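Local coordinates for protein PrgX (Enterococcus faecalis, PDB 2AWI) that acts as the receptor for the peptide sex pheromone cCF10 and, probably by binding DNA as a repressor, regulates conjugation, at residues P174-V179 and T192-A197; Y186-Q191 and G230-E235; Y212-F217 and Y238-Y243; H219-T222 and S227-G230. The protein carries 1 engineered substitution. All coordinates share one frame; numbering follows the deposited sequence.

Interaction 1. Residues P174-V179 and T192-A197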
loop_
_atom_site.group_PDB
_atom_site.type_symbol
_atom_site.label_atom_id
_atom_site.label_comp_id
_atom_site.label_asym_id
_atom_site.label_seq_id
_atom_site.Cartn_x
_atom_site.Cartn_y
_atom_site.Cartn_z
ATOM N N PRO A 174 -23.892 -31.208 -15.613
ATOM C CA PRO A 174 -25.163 -31.790 -15.165
ATOM C C PRO A 174 -25.342 -31.887 -13.650
ATOM O O PRO A 174 -26.440 -32.162 -13.158
ATOM C CB PRO A 174 -25.175 -33.159 -15.845
ATOM C CG PRO A 174 -23.734 -33.493 -15.967
ATOM C CD PRO A 174 -23.127 -32.184 -16.407
HETATM N N MSE A 175 -24.262 -31.661 -12.910
HETATM C CA MSE A 175 -24.330 -31.731 -11.461
HETATM C C MSE A 175 -24.697 -30.388 -10.862
HETATM O O MSE A 175 -25.075 -30.308 -9.699
HETATM C CB MSE A 175 -22.997 -32.209 -10.897
HETATM C CG MSE A 175 -22.673 -33.629 -11.294
HETATM SE SE MSE A 175 -21.022 -34.235 -10.546
HETATM C CE MSE A 175 -20.925 -35.975 -11.397
ATOM N N TYR A 176 -24.597 -29.333 -11.663
ATOM C CA TYR A 176 -24.924 -27.997 -11.193
ATOM C C TYR A 176 -26.052 -27.365 -12.007
ATOM O O TYR A 176 -26.342 -27.793 -13.127
ATOM C CB TYR A 176 -23.675 -27.104 -11.241
ATOM C CG TYR A 176 -22.604 -27.540 -10.267
ATOM C CD1 TYR A 176 -21.786 -28.627 -10.550
ATOM C CD2 TYR A 176 -22.479 -26.926 -9.018
ATOM C CE1 TYR A 176 -20.879 -29.109 -9.611
ATOM C CE2 TYR A 176 -21.574 -27.397 -8.071
ATOM C CZ TYR A 176 -20.783 -28.493 -8.369
ATOM O OH TYR A 176 -19.947 -29.025 -7.415
ATOM N N PRO A 177 -26.709 -26.337 -11.449
ATOM C CA PRO A 177 -26.449 -25.736 -10.136
ATOM C C PRO A 177 -26.942 -26.566 -8.955
ATOM O O PRO A 177 -27.770 -27.459 -9.111
ATOM C CB PRO A 177 -27.172 -24.400 -10.226
ATOM C CG PRO A 177 -28.362 -24.745 -11.055
ATOM C CD PRO A 177 -27.758 -25.585 -12.161
ATOM N N ILE A 178 -26.419 -26.260 -7.773
ATOM C CA ILE A 178 -26.818 -26.950 -6.551
ATOM C C ILE A 178 -28.100 -26.271 -6.064
ATOM O O ILE A 178 -28.231 -25.042 -6.148
ATOM C CB ILE A 178 -25.731 -26.828 -5.443
ATOM C CG1 ILE A 178 -24.390 -27.391 -5.941
ATOM C CG2 ILE A 178 -26.191 -27.554 -4.181
ATOM C CD1 ILE A 178 -24.406 -28.861 -6.318
ATOM N N VAL A 179 -29.043 -27.061 -5.561
ATOM C CA VAL A 179 -30.301 -26.507 -5.076
ATOM C C VAL A 179 -30.476 -26.623 -3.559
ATOM O O VAL A 179 -31.010 -25.714 -2.918
ATOM C CB VAL A 179 -31.511 -27.184 -5.776
ATOM C CG1 VAL A 179 -31.338 -27.111 -7.287
ATOM C CG2 VAL A 179 -31.640 -28.635 -5.328
ATOM N N THR A 192 -15.369 -27.685 -3.721
ATOM C CA THR A 192 -14.034 -28.035 -4.189
ATOM C C THR A 192 -13.993 -28.128 -5.711
ATOM O O THR A 192 -13.046 -27.659 -6.343
ATOM C CB THR A 192 -13.573 -29.376 -3.581
ATOM O OG1 THR A 192 -13.620 -29.289 -2.150
ATOM C CG2 THR A 192 -12.142 -29.706 -4.008
ATOM N N VAL A 193 -15.031 -28.733 -6.283
ATOM C CA VAL A 193 -15.145 -28.904 -7.724
ATOM C C VAL A 193 -15.038 -27.572 -8.432
ATOM O O VAL A 193 -14.229 -27.403 -9.333
ATOM C CB VAL A 193 -16.509 -29.522 -8.129
ATOM C CG1 VAL A 193 -16.606 -29.590 -9.644
ATOM C CG2 VAL A 193 -16.670 -30.898 -7.522
ATOM N N LEU A 194 -15.863 -26.625 -8.014
ATOM C CA LEU A 194 -15.877 -25.319 -8.641
ATOM C C LEU A 194 -14.530 -24.634 -8.547
ATOM O O LEU A 194 -14.032 -24.113 -9.540
ATOM C CB LEU A 194 -16.970 -24.447 -8.009
ATOM C CG LEU A 194 -18.327 -25.153 -7.888
ATOM C CD1 LEU A 194 -19.338 -24.244 -7.224
ATOM C CD2 LEU A 194 -18.798 -25.568 -9.267
ATOM N N LYS A 195 -13.928 -24.648 -7.363
ATOM C CA LYS A 195 -12.643 -23.992 -7.177
ATOM C C LYS A 195 -11.584 -24.599 -8.092
ATOM O O LYS A 195 -10.840 -23.874 -8.754
ATOM C CB LYS A 195 -12.215 -24.094 -5.710
ATOM C CG LYS A 195 -11.004 -23.243 -5.336
ATOM C CD LYS A 195 -9.704 -24.005 -5.504
ATOM C CE LYS A 195 -9.618 -25.170 -4.525
ATOM N NZ LYS A 195 -8.370 -25.973 -4.692
ATOM N N ASN A 196 -11.519 -25.926 -8.131
ATOM C CA ASN A 196 -10.545 -26.598 -8.977
ATOM C C ASN A 196 -10.854 -26.383 -10.449
ATOM O O ASN A 196 -9.951 -26.177 -11.262
ATOM C CB ASN A 196 -10.503 -28.100 -8.681
ATOM C CG ASN A 196 -9.915 -28.403 -7.322
ATOM O OD1 ASN A 196 -9.157 -27.607 -6.774
ATOM N ND2 ASN A 196 -10.247 -29.565 -6.778
ATOM N N ALA A 197 -12.134 -26.426 -10.792
ATOM C CA ALA A 197 -12.536 -26.233 -12.176
ATOM C C ALA A 197 -12.218 -24.812 -12.622
ATOM O O ALA A 197 -11.730 -24.605 -13.730
ATOM C CB ALA A 197 -14.026 -26.512 -12.336
#
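Tyr-176 carries this buried contact: its ring reaches from the loop 174-179 to Val-193 and Leu-194 on the helical segment 192-197. The apolar part is led by a CH-pi interaction. One methyl of Leu-194, CD2, sits over a face of the Tyr-176 ring, 3.8 Å from the centroid and 22° off the ring normal. It is displaced toward the rim on the side of CE2, where Leu-194 CD2 and Tyr-176 CE2 come to 3.5 Å. The leucine uses its other branch more lightly, with CD1 at 4.0 Å from the same CE2. Val-193 meets the far end of the tyrosine, its CB lying 3.5 Å from Tyr-176 OH, while its CG1 approaches the ring obliquely.

The polar part of the tyrosine's contact is at its hydroxyl. A chi1 of -66° sets CG of Tyr-176 anti to the carbonyl carbon and directs the ring at the helix, where OH hydrogen-bonds Ile-190 O one turn before Leu-194. A buried polar atom is thereby satisfied, and the bond holds the ring end at the helix surface.

Tyr-212 and Gln-216 of helix 207-220 and the engineered Cys-153 of helix 150-159 also touch the tyrosine. An aromatic side chain from an inter-helix loop thus packs between helices 150-159, 184-203 and 207-220, within the all-helical, TPR-like regulatory domain of PrgX.

Interaction 2. Residues Y186-Q191 and G230-E235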
loop_
_atom_site.group_PDB
_atom_site.type_symbol
_atom_site.label_atom_id
_atom_site.label_comp_id
_atom_site.label_asym_id
_atom_site.label_seq_id
_atom_site.Cartn_x
_atom_site.Cartn_y
_atom_site.Cartn_z
ATOM N N TYR A 186 -20.948 -32.307 2.666
ATOM C CA TYR A 186 -21.484 -32.198 1.315
ATOM C C TYR A 186 -21.158 -30.815 0.738
ATOM O O TYR A 186 -20.685 -30.702 -0.396
ATOM C CB TYR A 186 -23.000 -32.453 1.360
ATOM C CG TYR A 186 -23.755 -32.121 0.096
ATOM C CD1 TYR A 186 -24.326 -30.860 -0.090
ATOM C CD2 TYR A 186 -23.897 -33.068 -0.918
ATOM C CE1 TYR A 186 -25.023 -30.553 -1.261
ATOM C CE2 TYR A 186 -24.585 -32.773 -2.082
ATOM C CZ TYR A 186 -25.144 -31.518 -2.252
ATOM O OH TYR A 186 -25.807 -31.233 -3.425
ATOM N N ASP A 187 -21.388 -29.774 1.534
ATOM C CA ASP A 187 -21.103 -28.404 1.117
ATOM C C ASP A 187 -19.659 -28.225 0.634
ATOM O O ASP A 187 -19.416 -27.610 -0.407
ATOM C CB ASP A 187 -21.350 -27.435 2.274
ATOM C CG ASP A 187 -22.822 -27.304 2.635
ATOM O OD1 ASP A 187 -23.127 -26.511 3.546
ATOM O OD2 ASP A 187 -23.671 -27.979 2.014
ATOM N N LEU A 188 -18.705 -28.759 1.393
ATOM C CA LEU A 188 -17.292 -28.629 1.053
ATOM C C LEU A 188 -16.989 -29.272 -0.296
ATOM O O LEU A 188 -16.334 -28.683 -1.150
ATOM C CB LEU A 188 -16.431 -29.298 2.126
ATOM C CG LEU A 188 -15.008 -28.785 2.388
ATOM C CD1 LEU A 188 -14.158 -29.949 2.835
ATOM C CD2 LEU A 188 -14.403 -28.157 1.162
ATOM N N THR A 189 -17.479 -30.489 -0.470
ATOM C CA THR A 189 -17.267 -31.254 -1.683
ATOM C C THR A 189 -17.809 -30.597 -2.953
ATOM O O THR A 189 -17.145 -30.594 -3.987
ATOM C CB THR A 189 -17.890 -32.632 -1.533
ATOM O OG1 THR A 189 -17.402 -33.231 -0.325
ATOM C CG2 THR A 189 -17.527 -33.511 -2.721
ATOM N N ILE A 190 -19.011 -30.042 -2.881
ATOM C CA ILE A 190 -19.589 -29.403 -4.047
ATOM C C ILE A 190 -18.843 -28.112 -4.378
ATOM O O ILE A 190 -18.901 -27.634 -5.512
ATOM C CB ILE A 190 -21.078 -29.098 -3.826
ATOM C CG1 ILE A 190 -21.241 -28.069 -2.708
ATOM C CG2 ILE A 190 -21.817 -30.386 -3.464
ATOM C CD1 ILE A 190 -22.669 -27.667 -2.466
ATOM N N GLN A 191 -18.137 -27.562 -3.386
ATOM C CA GLN A 191 -17.370 -26.330 -3.561
ATOM C C GLN A 191 -15.988 -26.589 -4.142
ATOM O O GLN A 191 -15.490 -25.808 -4.948
ATOM C CB GLN A 191 -17.209 -25.606 -2.225
ATOM C CG GLN A 191 -18.325 -24.636 -1.885
ATOM C CD GLN A 191 -18.268 -24.171 -0.440
ATOM O OE1 GLN A 191 -18.756 -24.852 0.461
ATOM N NE2 GLN A 191 -17.657 -23.015 -0.212
ATOM N N GLY A 230 -14.659 -20.310 3.777
ATOM C CA GLY A 230 -13.997 -19.020 3.734
ATOM C C GLY A 230 -12.744 -18.967 2.876
ATOM O O GLY A 230 -12.516 -17.986 2.164
ATOM N N TYR A 231 -11.919 -20.004 2.947
ATOM C CA TYR A 231 -10.696 -20.041 2.157
ATOM C C TYR A 231 -11.028 -20.074 0.666
ATOM O O TYR A 231 -10.375 -19.415 -0.141
ATOM C CB TYR A 231 -9.853 -21.268 2.526
ATOM C CG TYR A 231 -9.381 -21.290 3.963
ATOM C CD1 TYR A 231 -8.610 -20.248 4.489
ATOM C CD2 TYR A 231 -9.675 -22.367 4.792
ATOM C CE1 TYR A 231 -8.142 -20.291 5.801
ATOM C CE2 TYR A 231 -9.215 -22.414 6.103
ATOM C CZ TYR A 231 -8.452 -21.379 6.599
ATOM O OH TYR A 231 -8.006 -21.448 7.897
ATOM N N TYR A 232 -12.040 -20.857 0.311
ATOM C CA TYR A 232 -12.478 -20.981 -1.071
ATOM C C TYR A 232 -13.080 -19.666 -1.560
ATOM O O TYR A 232 -12.877 -19.265 -2.703
ATOM C CB TYR A 232 -13.532 -22.092 -1.193
ATOM C CG TYR A 232 -12.999 -23.514 -1.142
ATOM C CD1 TYR A 232 -13.872 -24.597 -1.191
ATOM C CD2 TYR A 232 -11.631 -23.779 -1.077
ATOM C CE1 TYR A 232 -13.400 -25.915 -1.181
ATOM C CE2 TYR A 232 -11.147 -25.106 -1.066
ATOM C CZ TYR A 232 -12.042 -26.157 -1.121
ATOM O OH TYR A 232 -11.592 -27.453 -1.127
ATOM N N ASP A 233 -13.832 -19.001 -0.690
ATOM C CA ASP A 233 -14.468 -17.740 -1.042
ATOM C C ASP A 233 -13.409 -16.681 -1.339
ATOM O O ASP A 233 -13.613 -15.776 -2.148
ATOM C CB ASP A 233 -15.368 -17.287 0.113
ATOM C CG ASP A 233 -16.227 -16.093 -0.245
ATOM O OD1 ASP A 233 -16.524 -15.912 -1.444
ATOM O OD2 ASP A 233 -16.623 -15.347 0.673
ATOM N N LEU A 234 -12.267 -16.822 -0.684
ATOM C CA LEU A 234 -11.162 -15.892 -0.836
ATOM C C LEU A 234 -10.392 -16.200 -2.122
ATOM O O LEU A 234 -10.074 -15.304 -2.903
ATOM C CB LEU A 234 -10.243 -16.027 0.379
ATOM C CG LEU A 234 -9.369 -14.871 0.846
ATOM C CD1 LEU A 234 -10.217 -13.625 1.025
ATOM C CD2 LEU A 234 -8.703 -15.267 2.167
ATOM N N GLU A 235 -10.104 -17.478 -2.335
ATOM C CA GLU A 235 -9.360 -17.910 -3.508
ATOM C C GLU A 235 -10.160 -17.728 -4.794
ATOM O O GLU A 235 -9.637 -17.236 -5.796
ATOM C CB GLU A 235 -8.946 -19.372 -3.346
ATOM C CG GLU A 235 -8.222 -19.958 -4.540
ATOM C CD GLU A 235 -7.549 -21.264 -4.192
ATOM O OE1 GLU A 235 -7.916 -21.844 -3.147
ATOM O OE2 GLU A 235 -6.663 -21.711 -4.957
#
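Between helices 184-203 and 230-248, the Tyr-232 ring lies against Leu-188 and Gln-191. The packing is tightest along the side of the ring that bears CD1 and CE1. There the Leu-188 methyl CD2 comes to 3.4 Å from Tyr-232 CE1, approaching the ring obliquely, and the same methyl lies 3.7 Å from Tyr-232 OH. The leucine side chain crosses the tyrosine at about a right angle, touching it with this one branch. Gln-191 meets the ring differently: its CB lies at the edge, near the ring plane, 3.6 Å from Tyr-232 CD1. With chi1 at -76°, CG of Tyr-232 sits beside the backbone N and the ring reaches across to the other helix, where the alpha carbons of Gln-191 and Tyr-232 are 7.7 Å apart.

Close as they pack, Leu-188 and Tyr-232 both stay partly exposed, which marks the solvent side of the contact. Gln-191, by contrast, is buried, with Phe-217 and Leu-220 of helix 207-220 against its side chain. Tyr-231 and Asp-233 take part in the subunit interface instead: Tyr-231 OH hydrogen-bonds Asp-233 OD2 of the second subunit, and the reverse pair forms as well.

No hydrogen bond links the two segments. The Tyr-232 hydroxyl instead bonds Thr-192 OG1, one turn along from Leu-188, which implies that van der Waals packing joins the helices here while this hydrogen bond just beyond it fixes the end of the ring.

Interaction 3. Residues Y212-F217 and Y238-Y243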
loop_
_atom_site.group_PDB
_atom_site.type_symbol
_atom_site.label_atom_id
_atom_site.label_comp_id
_atom_site.label_asym_id
_atom_site.label_seq_id
_atom_site.Cartn_x
_atom_site.Cartn_y
_atom_site.Cartn_z
ATOM N N TYR A 212 -18.745 -19.426 -15.906
ATOM C CA TYR A 212 -19.701 -20.458 -15.556
ATOM C C TYR A 212 -19.512 -20.817 -14.087
ATOM O O TYR A 212 -20.436 -20.698 -13.284
ATOM C CB TYR A 212 -19.497 -21.707 -16.432
ATOM C CG TYR A 212 -20.292 -22.905 -15.959
ATOM C CD1 TYR A 212 -21.681 -22.941 -16.081
ATOM C CD2 TYR A 212 -19.660 -23.975 -15.324
ATOM C CE1 TYR A 212 -22.425 -24.015 -15.574
ATOM C CE2 TYR A 212 -20.390 -25.050 -14.814
ATOM C CZ TYR A 212 -21.769 -25.062 -14.939
ATOM O OH TYR A 212 -22.497 -26.105 -14.401
ATOM N N TYR A 213 -18.301 -21.250 -13.745
ATOM C CA TYR A 213 -17.982 -21.653 -12.383
ATOM C C TYR A 213 -18.116 -20.531 -11.358
ATOM O O TYR A 213 -18.610 -20.753 -10.254
ATOM C CB TYR A 213 -16.584 -22.260 -12.357
ATOM C CG TYR A 213 -16.508 -23.532 -13.173
ATOM C CD1 TYR A 213 -17.259 -24.652 -12.820
ATOM C CD2 TYR A 213 -15.703 -23.609 -14.313
ATOM C CE1 TYR A 213 -17.217 -25.821 -13.581
ATOM C CE2 TYR A 213 -15.650 -24.772 -15.080
ATOM C CZ TYR A 213 -16.409 -25.874 -14.706
ATOM O OH TYR A 213 -16.353 -27.030 -15.449
ATOM N N ILE A 214 -17.689 -19.326 -11.720
ATOM C CA ILE A 214 -17.808 -18.197 -10.815
ATOM C C ILE A 214 -19.287 -18.016 -10.487
ATOM O O ILE A 214 -19.651 -17.689 -9.357
ATOM C CB ILE A 214 -17.252 -16.909 -11.458
ATOM C CG1 ILE A 214 -15.724 -17.002 -11.543
ATOM C CG2 ILE A 214 -17.697 -15.676 -10.659
ATOM C CD1 ILE A 214 -15.053 -15.739 -12.065
ATOM N N ASN A 215 -20.143 -18.238 -11.480
ATOM C CA ASN A 215 -21.582 -18.111 -11.288
ATOM C C ASN A 215 -22.116 -19.235 -10.404
ATOM O O ASN A 215 -22.924 -18.997 -9.506
ATOM C CB ASN A 215 -22.309 -18.131 -12.637
ATOM C CG ASN A 215 -22.087 -16.863 -13.443
ATOM O OD1 ASN A 215 -22.514 -16.764 -14.593
ATOM N ND2 ASN A 215 -21.424 -15.883 -12.839
ATOM N N GLN A 216 -21.675 -20.463 -10.662
ATOM C CA GLN A 216 -22.124 -21.593 -9.856
ATOM C C GLN A 216 -21.750 -21.374 -8.386
ATOM O O GLN A 216 -22.566 -21.579 -7.485
ATOM C CB GLN A 216 -21.506 -22.904 -10.356
ATOM C CG GLN A 216 -22.020 -23.371 -11.712
ATOM C CD GLN A 216 -23.531 -23.233 -11.855
ATOM O OE1 GLN A 216 -24.298 -23.677 -10.999
ATOM N NE2 GLN A 216 -23.962 -22.615 -12.948
ATOM N N PHE A 217 -20.515 -20.944 -8.150
ATOM C CA PHE A 217 -20.063 -20.710 -6.792
ATOM C C PHE A 217 -20.878 -19.621 -6.113
ATOM O O PHE A 217 -21.319 -19.782 -4.976
ATOM C CB PHE A 217 -18.590 -20.306 -6.762
ATOM C CG PHE A 217 -18.073 -20.079 -5.374
ATOM C CD1 PHE A 217 -17.929 -21.148 -4.490
ATOM C CD2 PHE A 217 -17.784 -18.795 -4.926
ATOM C CE1 PHE A 217 -17.509 -20.936 -3.188
ATOM C CE2 PHE A 217 -17.363 -18.575 -3.617
ATOM C CZ PHE A 217 -17.226 -19.644 -2.750
ATOM N N TYR A 238 -10.328 -14.332 -5.848
ATOM C CA TYR A 238 -9.061 -13.909 -6.423
ATOM C C TYR A 238 -9.061 -14.307 -7.903
ATOM O O TYR A 238 -8.523 -13.593 -8.747
ATOM C CB TYR A 238 -7.888 -14.575 -5.691
ATOM C CG TYR A 238 -6.691 -14.877 -6.572
ATOM C CD1 TYR A 238 -6.563 -16.109 -7.207
ATOM C CD2 TYR A 238 -5.705 -13.921 -6.794
ATOM C CE1 TYR A 238 -5.481 -16.383 -8.042
ATOM C CE2 TYR A 238 -4.619 -14.182 -7.628
ATOM C CZ TYR A 238 -4.515 -15.414 -8.249
ATOM O OH TYR A 238 -3.447 -15.674 -9.079
ATOM N N LEU A 239 -9.666 -15.451 -8.205
ATOM C CA LEU A 239 -9.742 -15.931 -9.574
ATOM C C LEU A 239 -10.710 -15.039 -10.341
ATOM O O LEU A 239 -10.569 -14.837 -11.543
ATOM C CB LEU A 239 -10.204 -17.393 -9.594
ATOM C CG LEU A 239 -9.133 -18.371 -9.094
ATOM C CD1 LEU A 239 -9.748 -19.732 -8.759
ATOM C CD2 LEU A 239 -8.052 -18.507 -10.157
ATOM N N LYS A 240 -11.684 -14.495 -9.623
ATOM C CA LYS A 240 -12.667 -13.597 -10.209
ATOM C C LYS A 240 -11.958 -12.293 -10.566
ATOM O O LYS A 240 -12.199 -11.714 -11.625
ATOM C CB LYS A 240 -13.794 -13.332 -9.210
ATOM C CG LYS A 240 -14.868 -12.375 -9.693
ATOM C CD LYS A 240 -15.874 -12.103 -8.582
ATOM C CE LYS A 240 -16.862 -11.015 -8.962
ATOM N NZ LYS A 240 -17.798 -10.709 -7.838
ATOM N N GLN A 241 -11.079 -11.831 -9.679
ATOM C CA GLN A 241 -10.333 -10.604 -9.926
ATOM C C GLN A 241 -9.460 -10.806 -11.165
ATOM O O GLN A 241 -9.284 -9.894 -11.968
ATOM C CB GLN A 241 -9.456 -10.250 -8.718
ATOM C CG GLN A 241 -10.225 -9.884 -7.450
ATOM C CD GLN A 241 -11.189 -8.731 -7.654
ATOM O OE1 GLN A 241 -10.813 -7.668 -8.146
ATOM N NE2 GLN A 241 -12.444 -8.936 -7.271
ATOM N N ILE A 242 -8.913 -12.008 -11.315
ATOM C CA ILE A 242 -8.082 -12.317 -12.471
ATOM C C ILE A 242 -8.966 -12.363 -13.720
ATOM O O ILE A 242 -8.569 -11.909 -14.787
ATOM C CB ILE A 242 -7.369 -13.667 -12.294
ATOM C CG1 ILE A 242 -6.423 -13.592 -11.096
ATOM C CG2 ILE A 242 -6.620 -14.045 -13.567
ATOM C CD1 ILE A 242 -5.348 -12.522 -11.221
ATOM N N TYR A 243 -10.167 -12.916 -13.572
ATOM C CA TYR A 243 -11.121 -13.004 -14.672
ATOM C C TYR A 243 -11.423 -11.602 -15.201
ATOM O O TYR A 243 -11.444 -11.381 -16.410
ATOM C CB TYR A 243 -12.423 -13.650 -14.194
ATOM C CG TYR A 243 -13.554 -13.594 -15.205
ATOM C CD1 TYR A 243 -13.614 -14.498 -16.264
ATOM C CD2 TYR A 243 -14.557 -12.627 -15.112
ATOM C CE1 TYR A 243 -14.643 -14.443 -17.207
ATOM C CE2 TYR A 243 -15.593 -12.564 -16.053
ATOM C CZ TYR A 243 -15.626 -13.477 -17.098
ATOM O OH TYR A 243 -16.628 -13.423 -18.044
#
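Tyr-243, whose backbone N donates a 2.8 Å hydrogen bond to Leu-239 O, forms with Lys-240 the surface on helix 230-248 that receives Ile-214. That helical bond belongs to one side alone, and contact between the segments is made entirely by carbon atoms. The delta methyl of Ile-214 does the work. This CD1 comes over the backbone of the opposing helix, 3.7 Å from Lys-240 CA and 3.9 Å from Lys-240 CB, and its other approach is to Tyr-243, with CB at 4.0 Å. The Tyr-243 ring itself is met obliquely, through CG. Ile-214 reaches this place because its longer branch is stretched out: a chi2 of -176° carries CD1 as far from the alpha carbon as the branch allows.

Helices 207-220 and 230-248 follow each other in the chain and run in opposite directions here, forming an antiparallel helix pair of the kind from which TPR-like domains are built. Between 212-217 and 238-243 the closest alpha carbons, those of Ile-214 and Lys-240, are 6.9 Å apart.

Of the Lys-240 side chain, only the start takes part, through CB and CG; the remainder runs on fully extended, carrying the amine away from the contact and leaving Ile-214 against the aliphatic portion. Of the three touching residues Ile-214 is the buried one, and Leu-198 of helix 184-203 also packs on it. The other flank of the segment 238-243 faces helices 251-266 and 270-286, which cover Tyr-238 and Ile-242.

Interaction 4. Residues H219-T222 and S227-G230; sequences HLKT and SING
The side-chain torsions of Ile-228, chi1 -56° and chi2 -65°, place CG1 anti to the carbonyl carbon and bend CD1 toward Leu-220 and Lys-221. The folded tip meets both residues. Ile-228 CD1 lies 3.9 Å from Leu-220 CB, and the Lys-221 methylene CG is likewise 3.9 Å from Ile-228 CG1. The isoleucine tip thus bears on CG of a lysine chain that runs on extended.

Bonds within 219-222, one from backbone and one from side chain, converge on His-219 O. It accepts from Thr-222 N and, at 2.6 Å, from Thr-222 OG1, which lies in the carbonyl plane with a C=O...O angle of 152°. In 227-230, Asn-229 is the N-cap of helix 230-248: its OD1 receives the backbone N of Tyr-232.

Past the contact the Lys-221 amine forms salt bridges to Asp-233 and Glu-218; the Asp-233 bridge reaches across to helix 230-248, while Glu-218 belongs to the lysine's own helix 207-220. The second subunit also packs here, its Tyr-231 on Ile-228 and its Ile-267 on Lys-221. The lysine is thus used in two ways: its CG methylene packs on CG1 and CD1 of the partly exposed Ile-228, while the charge on NZ is paired with two carboxylates.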
loop_
_atom_site.group_PDB
_atom_site.type_symbol
_atom_site.label_atom_id
_atom_site.label_comp_id
_atom_site.label_asym_id
_atom_site.label_seq_id
_atom_site.Cartn_x
_atom_site.Cartn_y
_atom_site.Cartn_z
ATOM N N HIS A 219 -23.809 -18.702 -6.735
ATOM C CA HIS A 219 -25.181 -19.118 -6.523
ATOM C C HIS A 219 -25.306 -19.917 -5.224
ATOM O O HIS A 219 -26.343 -19.874 -4.558
ATOM C CB HIS A 219 -25.676 -19.971 -7.688
ATOM C CG HIS A 219 -27.049 -20.522 -7.472
ATOM N ND1 HIS A 219 -28.156 -19.713 -7.329
ATOM C CD2 HIS A 219 -27.482 -21.792 -7.293
ATOM C CE1 HIS A 219 -29.210 -20.463 -7.067
ATOM N NE2 HIS A 219 -28.831 -21.728 -7.037
ATOM N N LEU A 220 -24.255 -20.655 -4.874
ATOM C CA LEU A 220 -24.259 -21.445 -3.649
ATOM C C LEU A 220 -24.589 -20.573 -2.444
ATOM O O LEU A 220 -25.198 -21.042 -1.484
ATOM C CB LEU A 220 -22.897 -22.106 -3.417
ATOM C CG LEU A 220 -22.405 -23.196 -4.372
ATOM C CD1 LEU A 220 -21.124 -23.800 -3.798
ATOM C CD2 LEU A 220 -23.457 -24.281 -4.535
ATOM N N LYS A 221 -24.186 -19.304 -2.503
ATOM C CA LYS A 221 -24.425 -18.369 -1.409
ATOM C C LYS A 221 -25.892 -17.994 -1.201
ATOM O O LYS A 221 -26.216 -17.272 -0.259
ATOM C CB LYS A 221 -23.601 -17.089 -1.612
ATOM C CG LYS A 221 -22.094 -17.299 -1.542
ATOM C CD LYS A 221 -21.324 -16.025 -1.887
ATOM C CE LYS A 221 -19.813 -16.263 -1.810
ATOM N NZ LYS A 221 -19.009 -15.109 -2.328
ATOM N N THR A 222 -26.777 -18.473 -2.071
ATOM C CA THR A 222 -28.201 -18.167 -1.944
ATOM C C THR A 222 -28.937 -19.346 -1.322
ATOM O O THR A 222 -30.124 -19.248 -0.999
ATOM C CB THR A 222 -28.860 -17.877 -3.315
ATOM O OG1 THR A 222 -28.746 -19.033 -4.152
ATOM C CG2 THR A 222 -28.198 -16.687 -3.998
ATOM N N SER A 227 -22.873 -23.851 3.945
ATOM C CA SER A 227 -21.647 -23.518 4.660
ATOM C C SER A 227 -20.544 -23.210 3.662
ATOM O O SER A 227 -19.788 -24.097 3.265
ATOM C CB SER A 227 -21.198 -24.676 5.549
ATOM O OG SER A 227 -21.960 -24.727 6.738
ATOM N N ILE A 228 -20.454 -21.952 3.249
ATOM C CA ILE A 228 -19.424 -21.553 2.301
ATOM C C ILE A 228 -18.061 -21.616 3.003
ATOM O O ILE A 228 -17.921 -21.178 4.142
ATOM C CB ILE A 228 -19.663 -20.102 1.785
ATOM C CG1 ILE A 228 -21.060 -19.982 1.161
ATOM C CG2 ILE A 228 -18.586 -19.728 0.773
ATOM C CD1 ILE A 228 -21.244 -20.834 -0.115
ATOM N N ASN A 229 -17.067 -22.165 2.317
ATOM C CA ASN A 229 -15.721 -22.275 2.859
ATOM C C ASN A 229 -15.025 -20.940 2.663
ATOM O O ASN A 229 -14.828 -20.492 1.530
ATOM C CB ASN A 229 -14.956 -23.377 2.124
ATOM C CG ASN A 229 -13.508 -23.499 2.573
ATOM O OD1 ASN A 229 -12.722 -22.557 2.454
ATOM N ND2 ASN A 229 -13.151 -24.667 3.082
ATOM N N GLY A 230 -14.659 -20.310 3.777
ATOM C CA GLY A 230 -13.997 -19.020 3.734
ATOM C C GLY A 230 -12.744 -18.967 2.876
ATOM O O GLY A 230 -12.516 -17.986 2.164
#

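In the fold
All four contacts lie in the helical regulatory domain and involve three successive helices, 184-203, 207-220 and 230-248. Interactions 1 and 2 use neighbouring turns of helix 184-203, with centres about 10 Å apart. Interactions 2 and 4 are closer, about 7 Å between centres; they share Gly-230. Interaction 3 lies about 13 Å from each of these two, farther along helix 230-248. In sequence, interaction 1 closes before 3 opens, interactions 1 and 2 alternate, and interaction 4 falls between the segments of 3. Helix 207-220 runs roughly antiparallel to its two neighbours. Of the four, only interactions 2 and 4 border the second subunit, with 1 and 3 set back within their own.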